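Local coordinates for protein homoserine dehydrogenase (Thermoplasma acidophilum, PDB 3ING) that probably catalyses the NADP-dependent interconversion of aspartate semialdehyde and homoserine on the pathway from aspartate to threonine and methionine, at residues L20-A25 with A312-I317; K217-V222 with N233-S238; D77-A82 with F107-N112. All coordinates share one frame; numbering follows the deposited sequence.

Contact 1 of 3, residues L20-A25 with A312-I317; sequences LRIIDA and AVVNDI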
ATOM      1  N   LEU A  20      -4.923  15.320  16.256  1.00 19.28           N
ATOM      2  CA  LEU A  20      -4.979  15.204  17.700  1.00 20.93           C
ATOM      3  C   LEU A  20      -5.996  14.139  18.125  1.00 19.82           C
ATOM      4  O   LEU A  20      -5.738  13.351  19.017  1.00 20.25           O
ATOM      5  CB  LEU A  20      -5.360  16.560  18.323  1.00 19.07           C
ATOM      6  CG  LEU A  20      -4.335  17.693  18.272  1.00 21.88           C
ATOM      7  CD1 LEU A  20      -4.825  18.924  19.033  1.00 22.79           C
ATOM      8  CD2 LEU A  20      -2.993  17.230  18.824  1.00 18.11           C
ATOM      9  N   ARG A  21      -7.155  14.111  17.486  1.00 18.84           N
ATOM     10  CA  ARG A  21      -8.168  13.117  17.854  1.00 17.07           C
ATOM     11  C   ARG A  21      -7.631  11.711  17.670  1.00 19.89           C
ATOM     12  O   ARG A  21      -7.783  10.863  18.567  1.00 23.76           O
ATOM     13  CB  ARG A  21      -9.440  13.283  17.021  1.00 19.07           C
ATOM     14  CG  ARG A  21     -10.290  14.521  17.372  1.00 21.95           C
ATOM     15  CD  ARG A  21     -11.595  14.616  16.568  1.00 19.56           C
ATOM     16  NE  ARG A  21     -12.290  15.872  16.856  1.00 19.78           N
ATOM     17  CZ  ARG A  21     -12.420  16.902  16.026  1.00 25.92           C
ATOM     18  NH1 ARG A  21     -11.943  16.870  14.792  1.00 26.81           N
ATOM     19  NH2 ARG A  21     -13.091  17.967  16.425  1.00 24.91           N
ATOM     20  N   ILE A  22      -6.986  11.460  16.529  1.00 20.77           N
ATOM     21  CA  ILE A  22      -6.434  10.131  16.231  1.00 20.02           C
ATOM     22  C   ILE A  22      -5.333   9.761  17.201  1.00 24.60           C
ATOM     23  O   ILE A  22      -5.316   8.653  17.718  1.00 22.50           O
ATOM     24  CB  ILE A  22      -5.971  10.021  14.752  1.00 23.06           C
ATOM     25  CG1 ILE A  22      -7.216  10.070  13.853  1.00 18.80           C
ATOM     26  CG2 ILE A  22      -5.189   8.704  14.484  1.00 22.78           C
ATOM     27  CD1 ILE A  22      -6.971  10.143  12.363  1.00 19.95           C
ATOM     28  N   ILE A  23      -4.454  10.706  17.510  1.00 21.78           N
ATOM     29  CA  ILE A  23      -3.388  10.468  18.476  1.00 22.97           C
ATOM     30  C   ILE A  23      -3.971  10.151  19.844  1.00 23.65           C
ATOM     31  O   ILE A  23      -3.538   9.216  20.527  1.00 25.53           O
ATOM     32  CB  ILE A  23      -2.400  11.683  18.580  1.00 20.42           C
ATOM     33  CG1 ILE A  23      -1.611  11.817  17.277  1.00 22.88           C
ATOM     34  CG2 ILE A  23      -1.493  11.540  19.882  1.00 24.72           C
ATOM     35  CD1 ILE A  23      -0.733  13.082  17.137  1.00 20.98           C
ATOM     36  N   ASP A  24      -4.996  10.888  20.234  1.00 23.75           N
ATOM     37  CA  ASP A  24      -5.586  10.687  21.537  1.00 25.09           C
ATOM     38  C   ASP A  24      -6.254   9.288  21.633  1.00 27.36           C
ATOM     39  O   ASP A  24      -6.094   8.561  22.634  1.00 25.25           O
ATOM     40  CB  ASP A  24      -6.591  11.775  21.834  1.00 26.04           C
ATOM     41  CG  ASP A  24      -6.977  11.803  23.291  1.00 31.42           C
ATOM     42  OD1 ASP A  24      -6.082  11.628  24.144  1.00 40.85           O
ATOM     43  OD2 ASP A  24      -8.167  12.011  23.574  1.00 41.10           O
ATOM     44  N   ALA A  25      -6.938   8.888  20.573  1.00 24.02           N
ATOM     45  CA  ALA A  25      -7.607   7.584  20.537  1.00 26.94           C
ATOM     46  C   ALA A  25      -6.549   6.510  20.547  1.00 28.83           C
ATOM     47  O   ALA A  25      -6.681   5.508  21.223  1.00 29.76           O
ATOM     48  CB  ALA A  25      -8.506   7.475  19.298  1.00 25.09           C
ATOM     49  N   ALA A 312      -3.449   9.547   7.563  1.00 21.91           N
ATOM     50  CA  ALA A 312      -2.233   9.480   6.723  1.00 21.63           C
ATOM     51  C   ALA A 312      -1.075  10.185   7.399  1.00 18.47           C
ATOM     52  O   ALA A 312       0.052   9.666   7.472  1.00 19.45           O
ATOM     53  CB  ALA A 312      -2.524  10.108   5.304  1.00 20.70           C
ATOM     54  N   VAL A 313      -1.348  11.360   7.966  1.00 20.11           N
ATOM     55  CA  VAL A 313      -0.351  12.067   8.775  1.00 19.27           C
ATOM     56  C   VAL A 313       0.140  11.195   9.941  1.00 21.29           C
ATOM     57  O   VAL A 313       1.362  11.113  10.189  1.00 20.39           O
ATOM     58  CB  VAL A 313      -0.875  13.447   9.309  1.00 18.98           C
ATOM     59  CG1 VAL A 313       0.126  14.108  10.233  1.00 23.97           C
ATOM     60  CG2 VAL A 313      -1.298  14.380   8.124  1.00 21.63           C
ATOM     61  N   VAL A 314      -0.775  10.521  10.644  1.00 21.43           N
ATOM     62  CA  VAL A 314      -0.351   9.750  11.822  1.00 22.49           C
ATOM     63  C   VAL A 314       0.393   8.482  11.378  1.00 23.42           C
ATOM     64  O   VAL A 314       1.310   8.041  12.059  1.00 21.38           O
ATOM     65  CB  VAL A 314      -1.502   9.473  12.821  1.00 23.14           C
ATOM     66  CG1 VAL A 314      -1.034   8.547  13.967  1.00 21.07           C
ATOM     67  CG2 VAL A 314      -2.030  10.788  13.400  1.00 19.68           C
ATOM     68  N   ASN A 315       0.030   7.933  10.219  1.00 23.39           N
ATOM     69  CA  ASN A 315       0.809   6.815   9.662  1.00 23.36           C
ATOM     70  C   ASN A 315       2.249   7.260   9.428  1.00 23.12           C
ATOM     71  O   ASN A 315       3.188   6.552   9.787  1.00 21.57           O
ATOM     72  CB  ASN A 315       0.213   6.283   8.363  1.00 20.43           C
ATOM     73  CG  ASN A 315       0.864   5.000   7.940  1.00 23.67           C
ATOM     74  OD1 ASN A 315       1.701   4.961   7.007  1.00 28.66           O
ATOM     75  ND2 ASN A 315       0.573   3.949   8.687  1.00 15.47           N
ATOM     76  N   ASP A 316       2.431   8.462   8.865  1.00 19.64           N
ATOM     77  CA  ASP A 316       3.773   9.004   8.656  1.00 21.26           C
ATOM     78  C   ASP A 316       4.524   9.147   9.981  1.00 19.55           C
ATOM     79  O   ASP A 316       5.720   8.828  10.055  1.00 19.80           O
ATOM     80  CB  ASP A 316       3.756  10.344   7.924  1.00 21.15           C
ATOM     81  CG  ASP A 316       3.693  10.210   6.394  1.00 28.87           C
ATOM     82  OD1 ASP A 316       3.983   9.117   5.835  1.00 22.35           O
ATOM     83  OD2 ASP A 316       3.423  11.258   5.756  1.00 24.44           O
ATOM     84  N   ILE A 317       3.846   9.648  11.016  1.00 19.76           N
ATOM     85  CA  ILE A 317       4.468   9.767  12.358  1.00 19.52           C
ATOM     86  C   ILE A 317       4.972   8.399  12.869  1.00 22.50           C
ATOM     87  O   ILE A 317       6.099   8.265  13.399  1.00 20.88           O
ATOM     88  CB  ILE A 317       3.476  10.390  13.384  1.00 21.43           C
ATOM     89  CG1 ILE A 317       3.151  11.851  13.009  1.00 23.52           C
ATOM     90  CG2 ILE A 317       4.044  10.289  14.828  1.00 20.84           C
ATOM     91  CD1 ILE A 317       2.087  12.536  13.930  1.00 17.61           C
TER
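Ile22 is the first residue of segment 20-25 to meet segment 312-317, and it does so through its branch methyl, CG2, which lies 3.9 Å from Val314 CG2. That methyl stands anti to the backbone N of Ile22, while CG1 lies beside the N, so the short branch and not the longer arm faces the neighbouring helix. Val314 receives it at the fork of its side chain: Ile22 CG2 is also 4.1 Å from Val314 CB. One residue further on, Ile23 reaches the same methyl with its longer arm, Ile23 CG1 lying 4.0 Å from Val314 CG2. Val314 CG2 is thus shared by two successive isoleucines, and it is here that the backbones come nearest, with 7.3 Å between the CA atoms of Ile23 and Val314. The extended arm of Ile23 carries on past the valine to the next turn, where Ile23 CD1 lies 4.3 Å from Ile317 CD1. The axes of the two segments approach to 10.1 Å and cross at -54°, a separation bridged by branched side chains from both helices.

Helix 14-29 follows the glycine-rich turn of the Rossmann domain, and helix 306-321 brings the C-terminal part of the chain back against it. Ile23 and Ile317 both rest on Ile7 of strand 4-10 and on Ile35 of strand 34-41, while Pro161 of the second subunit packs on Ile22 and Val314. All the touching groups are aliphatic and buried, so the two helices are joined by close packing and exclusion of water, without directional polar bonds between them.

Contact 2 of 3, residues K217-V222 with N233-S238; sequences KSVILV and NDVEYS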
ATOM      1  N   LYS A 217       0.419  18.947  -6.237  1.00 23.26           N
ATOM      2  CA  LYS A 217       0.498  17.505  -6.049  1.00 20.35           C
ATOM      3  C   LYS A 217       1.331  16.899  -7.171  1.00 20.99           C
ATOM      4  O   LYS A 217       2.091  15.990  -6.937  1.00 22.19           O
ATOM      5  CB  LYS A 217      -0.909  16.875  -5.998  1.00 18.90           C
ATOM      6  CG  LYS A 217      -1.747  17.338  -4.839  1.00 24.12           C
ATOM      7  CD  LYS A 217      -3.132  16.682  -4.835  1.00 26.40           C
ATOM      8  CE  LYS A 217      -3.953  17.164  -3.627  1.00 25.60           C
ATOM      9  NZ  LYS A 217      -3.477  16.634  -2.330  1.00 34.06           N
ATOM     10  N   SER A 218       1.220  17.435  -8.384  1.00 21.22           N
ATOM     11  CA  SER A 218       1.913  16.858  -9.507  1.00 20.06           C
ATOM     12  C   SER A 218       3.421  17.031  -9.406  1.00 21.40           C
ATOM     13  O   SER A 218       4.168  16.187  -9.921  1.00 20.51           O
ATOM     14  CB  SER A 218       1.405  17.433 -10.854  1.00 22.94           C
ATOM     15  OG  SER A 218       1.848  18.768 -11.127  1.00 17.60           O
ATOM     16  N   VAL A 219       3.854  18.131  -8.769  1.00 23.48           N
ATOM     17  CA  VAL A 219       5.292  18.412  -8.540  1.00 23.07           C
ATOM     18  C   VAL A 219       5.839  17.387  -7.566  1.00 23.38           C
ATOM     19  O   VAL A 219       6.890  16.818  -7.778  1.00 20.01           O
ATOM     20  CB  VAL A 219       5.536  19.808  -7.962  1.00 19.87           C
ATOM     21  CG1 VAL A 219       6.995  19.988  -7.556  1.00 22.28           C
ATOM     22  CG2 VAL A 219       5.101  20.880  -8.956  1.00 16.99           C
ATOM     23  N   ILE A 220       5.130  17.197  -6.476  1.00 21.75           N
ATOM     24  CA  ILE A 220       5.546  16.259  -5.444  1.00 20.61           C
ATOM     25  C   ILE A 220       5.642  14.857  -6.046  1.00 21.88           C
ATOM     26  O   ILE A 220       6.622  14.139  -5.820  1.00 19.08           O
ATOM     27  CB  ILE A 220       4.585  16.306  -4.225  1.00 21.49           C
ATOM     28  CG1 ILE A 220       4.614  17.701  -3.619  1.00 20.41           C
ATOM     29  CG2 ILE A 220       4.938  15.169  -3.164  1.00 18.67           C
ATOM     30  CD1 ILE A 220       3.541  17.955  -2.587  1.00 16.59           C
ATOM     31  N   LEU A 221       4.647  14.493  -6.856  1.00 22.62           N
ATOM     32  CA  LEU A 221       4.628  13.169  -7.508  1.00 21.45           C
ATOM     33  C   LEU A 221       5.793  12.971  -8.469  1.00 23.08           C
ATOM     34  O   LEU A 221       6.500  11.972  -8.378  1.00 23.35           O
ATOM     35  CB  LEU A 221       3.301  12.934  -8.261  1.00 20.41           C
ATOM     36  CG  LEU A 221       2.048  12.637  -7.457  1.00 21.79           C
ATOM     37  CD1 LEU A 221       0.807  12.850  -8.346  1.00 16.56           C
ATOM     38  CD2 LEU A 221       2.094  11.229  -6.872  1.00 19.51           C
ATOM     39  N   VAL A 222       5.978  13.892  -9.401  1.00 22.70           N
ATOM     40  CA  VAL A 222       7.054  13.751 -10.390  1.00 21.52           C
ATOM     41  C   VAL A 222       8.411  13.752  -9.682  1.00 22.19           C
ATOM     42  O   VAL A 222       9.265  12.933  -9.990  1.00 22.05           O
ATOM     43  CB  VAL A 222       6.973  14.796 -11.539  1.00 21.32           C
ATOM     44  CG1 VAL A 222       7.406  16.236 -11.066  1.00 19.21           C
ATOM     45  CG2 VAL A 222       7.818  14.311 -12.779  1.00 21.52           C
ATOM     46  N   ASN A 233       6.616  25.908 -11.926  1.00 24.63           N
ATOM     47  CA  ASN A 233       6.980  26.437 -13.226  1.00 24.28           C
ATOM     48  C   ASN A 233       7.202  25.341 -14.260  1.00 24.61           C
ATOM     49  O   ASN A 233       7.219  25.610 -15.449  1.00 29.06           O
ATOM     50  CB  ASN A 233       8.271  27.277 -13.098  1.00 29.11           C
ATOM     51  CG  ASN A 233       8.125  28.472 -12.126  1.00 39.26           C
ATOM     52  OD1 ASN A 233       7.066  29.105 -12.085  1.00 44.57           O
ATOM     53  ND2 ASN A 233       9.186  28.771 -11.336  1.00 38.46           N
ATOM     54  N   ASP A 234       7.305  24.093 -13.825  1.00 24.70           N
ATOM     55  CA  ASP A 234       7.684  22.987 -14.704  1.00 22.07           C
ATOM     56  C   ASP A 234       6.585  22.015 -15.012  1.00 25.34           C
ATOM     57  O   ASP A 234       6.845  20.994 -15.646  1.00 26.34           O
ATOM     58  CB  ASP A 234       8.804  22.184 -14.024  1.00 24.02           C
ATOM     59  CG  ASP A 234      10.076  23.004 -13.823  1.00 28.72           C
ATOM     60  OD1 ASP A 234      10.544  23.624 -14.816  1.00 28.16           O
ATOM     61  OD2 ASP A 234      10.598  23.030 -12.687  1.00 25.89           O
ATOM     62  N   VAL A 235       5.372  22.293 -14.535  1.00 23.34           N
ATOM     63  CA  VAL A 235       4.255  21.377 -14.709  1.00 21.67           C
ATOM     64  C   VAL A 235       3.139  22.096 -15.424  1.00 21.81           C
ATOM     65  O   VAL A 235       3.121  23.308 -15.446  1.00 21.85           O
ATOM     66  CB  VAL A 235       3.773  20.825 -13.374  1.00 22.79           C
ATOM     67  CG1 VAL A 235       4.969  20.269 -12.557  1.00 20.60           C
ATOM     68  CG2 VAL A 235       3.014  21.889 -12.566  1.00 21.12           C
ATOM     69  N   GLU A 236       2.223  21.341 -16.035  1.00 21.05           N
ATOM     70  CA  GLU A 236       1.073  21.915 -16.769  1.00 22.39           C
ATOM     71  C   GLU A 236      -0.198  21.613 -15.956  1.00 25.06           C
ATOM     72  O   GLU A 236      -0.333  20.508 -15.376  1.00 23.12           O
ATOM     73  CB  GLU A 236       0.979  21.308 -18.165  1.00 23.18           C
ATOM     74  N   TYR A 237      -1.085  22.598 -15.857  1.00 23.11           N
ATOM     75  CA  TYR A 237      -2.327  22.403 -15.137  1.00 25.98           C
ATOM     76  C   TYR A 237      -3.443  23.288 -15.659  1.00 29.00           C
ATOM     77  O   TYR A 237      -3.187  24.276 -16.318  1.00 27.44           O
ATOM     78  CB  TYR A 237      -2.100  22.638 -13.646  1.00 24.37           C
ATOM     79  CG  TYR A 237      -1.777  24.044 -13.209  1.00 25.33           C
ATOM     80  CD1 TYR A 237      -0.476  24.539 -13.274  1.00 22.47           C
ATOM     81  CD2 TYR A 237      -2.749  24.839 -12.621  1.00 29.41           C
ATOM     82  CE1 TYR A 237      -0.192  25.825 -12.835  1.00 27.29           C
ATOM     83  CE2 TYR A 237      -2.467  26.099 -12.156  1.00 27.38           C
ATOM     84  CZ  TYR A 237      -1.187  26.587 -12.261  1.00 26.42           C
ATOM     85  OH  TYR A 237      -0.905  27.849 -11.792  1.00 34.83           O
ATOM     86  N   SER A 238      -4.678  22.908 -15.348  1.00 28.86           N
ATOM     87  CA  SER A 238      -5.853  23.633 -15.784  1.00 31.91           C
ATOM     88  C   SER A 238      -6.841  23.719 -14.620  1.00 30.11           C
ATOM     89  O   SER A 238      -6.871  22.838 -13.770  1.00 27.78           O
ATOM     90  CB  SER A 238      -6.583  22.895 -16.929  1.00 34.46           C
ATOM     91  OG  SER A 238      -5.720  22.313 -17.887  1.00 41.74           O
TER
HETATM   92  O   HOH W   1      -0.296  19.350 -12.873  1.00 25.35           O
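Val235 packs against Ser218 and Val219 where the loop after helix 212-226 folds back along that helix. This is the catalytic part of the homoserine dehydrogenase fold, in which helix 212-226 lies against the antiparallel sheet, Ser218 touching Thr253 and Ala264. The valine's isopropyl group straddles the serine hydroxyl: Ser218 OG is 3.6 Å from both Val235 CB and Val235 CG2. The valine CG2 sits between its own backbone N and carbonyl carbon, and CG1, beside the N, touches both the serine oxygen and Val219. There Val235 CG1 meets Val219 CG2 at 3.7 Å, the two side chains crossing at about a right angle.

Ser218 chi1 of 74° places OG between the backbone N and the carbonyl carbon, folded back against its helix. OG gives its hydrogen to Ala215 O in the preceding turn and accepts one from a water, so both its polar functions are used while Val235 covers its flank. Ala264 of strand 261-270 also touches Val235, and Glu236 pairs through its backbone with that strand.

Lys217, the predicted proton donor, begins the segment but its side chain extends elsewhere, with NZ bonded to Thr144 O. The water bridges the two segments, donating to Ser218 OG and to Glu236 O, each at 2.8 Å.

Contact 3 of 3, residues D77-A82 with F107-N112; sequences DLMGEA and FESGMN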
ATOM      1  N   ASP A  77       8.218  29.976  19.072  1.00 32.60           N
ATOM      2  CA  ASP A  77       7.481  29.745  20.331  1.00 30.89           C
ATOM      3  C   ASP A  77       7.385  28.283  20.762  1.00 31.00           C
ATOM      4  O   ASP A  77       7.106  28.005  21.937  1.00 27.76           O
ATOM      5  CB  ASP A  77       6.045  30.270  20.216  1.00 32.80           C
ATOM      6  CG  ASP A  77       5.965  31.782  20.113  1.00 36.33           C
ATOM      7  OD1 ASP A  77       6.929  32.449  20.521  1.00 42.91           O
ATOM      8  OD2 ASP A  77       4.926  32.289  19.626  1.00 40.31           O
ATOM      9  N   LEU A  78       7.569  27.353  19.810  1.00 30.09           N
ATOM     10  CA  LEU A  78       7.399  25.924  20.075  1.00 30.52           C
ATOM     11  C   LEU A  78       8.715  25.180  20.244  1.00 31.46           C
ATOM     12  O   LEU A  78       8.727  24.026  20.577  1.00 37.41           O
ATOM     13  CB  LEU A  78       6.577  25.305  18.943  1.00 29.29           C
ATOM     14  CG  LEU A  78       5.176  25.916  18.762  1.00 27.50           C
ATOM     15  CD1 LEU A  78       4.480  25.350  17.549  1.00 32.15           C
ATOM     16  CD2 LEU A  78       4.335  25.679  20.018  1.00 26.59           C
HETATM   17  N   MSE A  79       9.829  25.845  20.079  1.00 34.82           N
HETATM   18  CA  MSE A  79      11.109  25.151  20.101  1.00 37.54           C
HETATM   19  C   MSE A  79      11.711  25.016  21.506  1.00 38.99           C
HETATM   20  O   MSE A  79      12.850  24.573  21.649  1.00 39.16           O
HETATM   21  CB  MSE A  79      12.081  25.864  19.176  1.00 38.46           C
HETATM   22  CG  MSE A  79      11.574  25.975  17.757  1.00 46.57           C
HETATM   23 SE   MSE A  79      11.638  24.264  16.843  0.75 44.38          SE
HETATM   24  CE  MSE A  79      10.033  24.407  15.648  1.00 41.31           C
ATOM     25  N   GLY A  80      10.945  25.367  22.535  1.00 39.09           N
ATOM     26  CA  GLY A  80      11.391  25.191  23.909  1.00 41.13           C
ATOM     27  C   GLY A  80      11.351  23.768  24.450  1.00 40.64           C
ATOM     28  O   GLY A  80      11.953  23.468  25.491  1.00 42.46           O
ATOM     29  N   GLU A  81      10.627  22.887  23.781  1.00 38.12           N
ATOM     30  CA  GLU A  81      10.547  21.518  24.231  1.00 36.64           C
ATOM     31  C   GLU A  81      11.272  20.628  23.254  1.00 34.03           C
ATOM     32  O   GLU A  81      11.165  20.805  22.035  1.00 35.37           O
ATOM     33  CB  GLU A  81       9.081  21.063  24.323  1.00 37.22           C
ATOM     34  CG  GLU A  81       8.264  21.773  25.411  1.00 39.79           C
ATOM     35  CD  GLU A  81       8.685  21.402  26.834  1.00 44.93           C
ATOM     36  OE1 GLU A  81       9.160  20.254  27.060  1.00 45.01           O
ATOM     37  OE2 GLU A  81       8.511  22.264  27.728  1.00 46.80           O
ATOM     38  N   ALA A  82      11.963  19.648  23.802  1.00 31.57           N
ATOM     39  CA  ALA A  82      12.591  18.603  23.023  1.00 32.41           C
ATOM     40  C   ALA A  82      11.497  17.786  22.342  1.00 29.51           C
ATOM     41  O   ALA A  82      10.570  17.341  23.005  1.00 31.44           O
ATOM     42  CB  ALA A  82      13.431  17.711  23.942  1.00 31.11           C
ATOM     43  N   PHE A 107      14.631  20.777  11.135  1.00 21.07           N
ATOM     44  CA  PHE A 107      15.766  19.911  10.850  1.00 22.10           C
ATOM     45  C   PHE A 107      16.978  20.295  11.648  1.00 22.97           C
ATOM     46  O   PHE A 107      17.709  19.424  12.137  1.00 21.09           O
ATOM     47  CB  PHE A 107      16.179  19.949   9.374  1.00 24.04           C
ATOM     48  CG  PHE A 107      15.154  19.459   8.416  1.00 17.44           C
ATOM     49  CD1 PHE A 107      14.323  18.378   8.707  1.00 17.34           C
ATOM     50  CD2 PHE A 107      15.085  20.021   7.167  1.00 20.20           C
ATOM     51  CE1 PHE A 107      13.404  17.933   7.796  1.00 22.88           C
ATOM     52  CE2 PHE A 107      14.196  19.586   6.236  1.00 18.14           C
ATOM     53  CZ  PHE A 107      13.337  18.534   6.539  1.00 20.71           C
ATOM     54  N   GLU A 108      17.238  21.602  11.726  1.00 24.12           N
ATOM     55  CA  GLU A 108      18.389  22.094  12.441  1.00 22.14           C
ATOM     56  C   GLU A 108      18.215  21.898  13.927  1.00 27.61           C
ATOM     57  O   GLU A 108      19.188  21.889  14.647  1.00 26.22           O
ATOM     58  CB  GLU A 108      18.637  23.588  12.153  1.00 23.97           C
ATOM     59  CG  GLU A 108      19.026  23.832  10.694  1.00 26.03           C
ATOM     60  CD  GLU A 108      19.260  25.292  10.330  1.00 29.94           C
ATOM     61  OE1 GLU A 108      18.870  26.192  11.100  1.00 28.57           O
ATOM     62  OE2 GLU A 108      19.803  25.511   9.228  1.00 27.39           O
ATOM     63  N   SER A 109      16.972  21.779  14.389  1.00 28.55           N
ATOM     64  CA  SER A 109      16.697  21.559  15.789  1.00 31.12           C
ATOM     65  C   SER A 109      16.689  20.082  16.146  1.00 31.30           C
ATOM     66  O   SER A 109      16.248  19.740  17.227  1.00 35.23           O
ATOM     67  CB  SER A 109      15.323  22.109  16.142  1.00 31.47           C
ATOM     68  OG  SER A 109      15.282  23.519  16.046  1.00 43.02           O
ATOM     69  N   GLY A 110      17.084  19.207  15.231  1.00 28.87           N
ATOM     70  CA  GLY A 110      17.134  17.776  15.537  1.00 28.08           C
ATOM     71  C   GLY A 110      15.844  17.011  15.298  1.00 27.06           C
ATOM     72  O   GLY A 110      15.666  15.890  15.804  1.00 28.42           O
HETATM   73  N   MSE A 111      14.949  17.576  14.498  1.00 23.82           N
HETATM   74  CA  MSE A 111      13.680  16.954  14.279  1.00 24.11           C
HETATM   75  C   MSE A 111      13.497  16.486  12.851  1.00 24.79           C
HETATM   76  O   MSE A 111      14.068  17.070  11.911  1.00 24.43           O
HETATM   77  CB  MSE A 111      12.567  17.938  14.601  1.00 23.91           C
HETATM   78  CG  MSE A 111      12.585  18.459  16.008  1.00 27.18           C
HETATM   79 SE   MSE A 111      11.027  19.531  16.352  0.75 27.11          SE
HETATM   80  CE  MSE A 111      11.447  20.928  16.109  1.00 28.94           C
ATOM     81  N   ASN A 112      12.696  15.428  12.673  1.00 22.85           N
ATOM     82  CA  ASN A 112      12.218  15.097  11.318  1.00 21.09           C
ATOM     83  C   ASN A 112      10.922  15.833  11.098  1.00 19.79           C
ATOM     84  O   ASN A 112      10.410  16.481  12.021  1.00 21.00           O
ATOM     85  CB  ASN A 112      12.039  13.586  11.133  1.00 21.63           C
ATOM     86  CG  ASN A 112      13.321  12.831  11.248  1.00 24.51           C
ATOM     87  OD1 ASN A 112      14.320  13.137  10.578  1.00 20.63           O
ATOM     88  ND2 ASN A 112      13.318  11.814  12.094  1.00 24.94           N
TER
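The ends of two selenomethionines, Met79 and Met111, meet obliquely, with Met79 SE 3.4 Å from Met111 CE. Each approaches from its own backbone in a different shape. Met79 is folded: its chain bends at chi2 (-73°) and again at chi3, which turns SE and CE toward segment 107-112 although its CB does not point that way. Met111 comes straighter, its chain extended at chi2 (-174°) and bending only at chi3, so that the terminal methyl is presented to the selenium. The two terminal methyls are also close, Met111 CE being 3.8 Å from Met79 CE.

Ser109 flanks the pair at the exposed margin. Its OG, hydrogen-bonded to Met105 O in the helix behind it, lies 3.8 Å from Met79 SE, a plain contact.

Leu78 to Glu81 form a type I beta turn that carries Met79, and a Schellman motif with Gly110 at C-prime ends helix 97-108. Met111 is thereby swung off the helix, its N bonding back to Ala106 O.

In the Rossmann domain the contact joins the loop before strand 85-88 to the link between helix 97-108 and strand 112-115. Met111 also packs on Ile8 of strand 4-10, and Asn112, the first residue of strand 112-115, pairs through its backbone with Asp84 and with Leu86 of the parallel strand 85-88.

Contact 1 closes the longest loop of the three, bringing the C-terminal helix 306-321 onto helix 14-29, and contacts 3 and 2 are nested within it in that order along the chain. Contacts 1 and 3 both border the mixed Rossmann sheet and both have side chains on strand 4-10; their centres lie about 19 Å apart. Contact 2 belongs to the other part of the chain, beside the antiparallel sheet, with its centre about 28 Å from contact 1 and 31 Å from contact 3. Contacts 1 and 2 fall on opposite sides of the chain's centre. The C-terminal helix therefore returns to the nucleotide-binding part after the chain has built the other sheet.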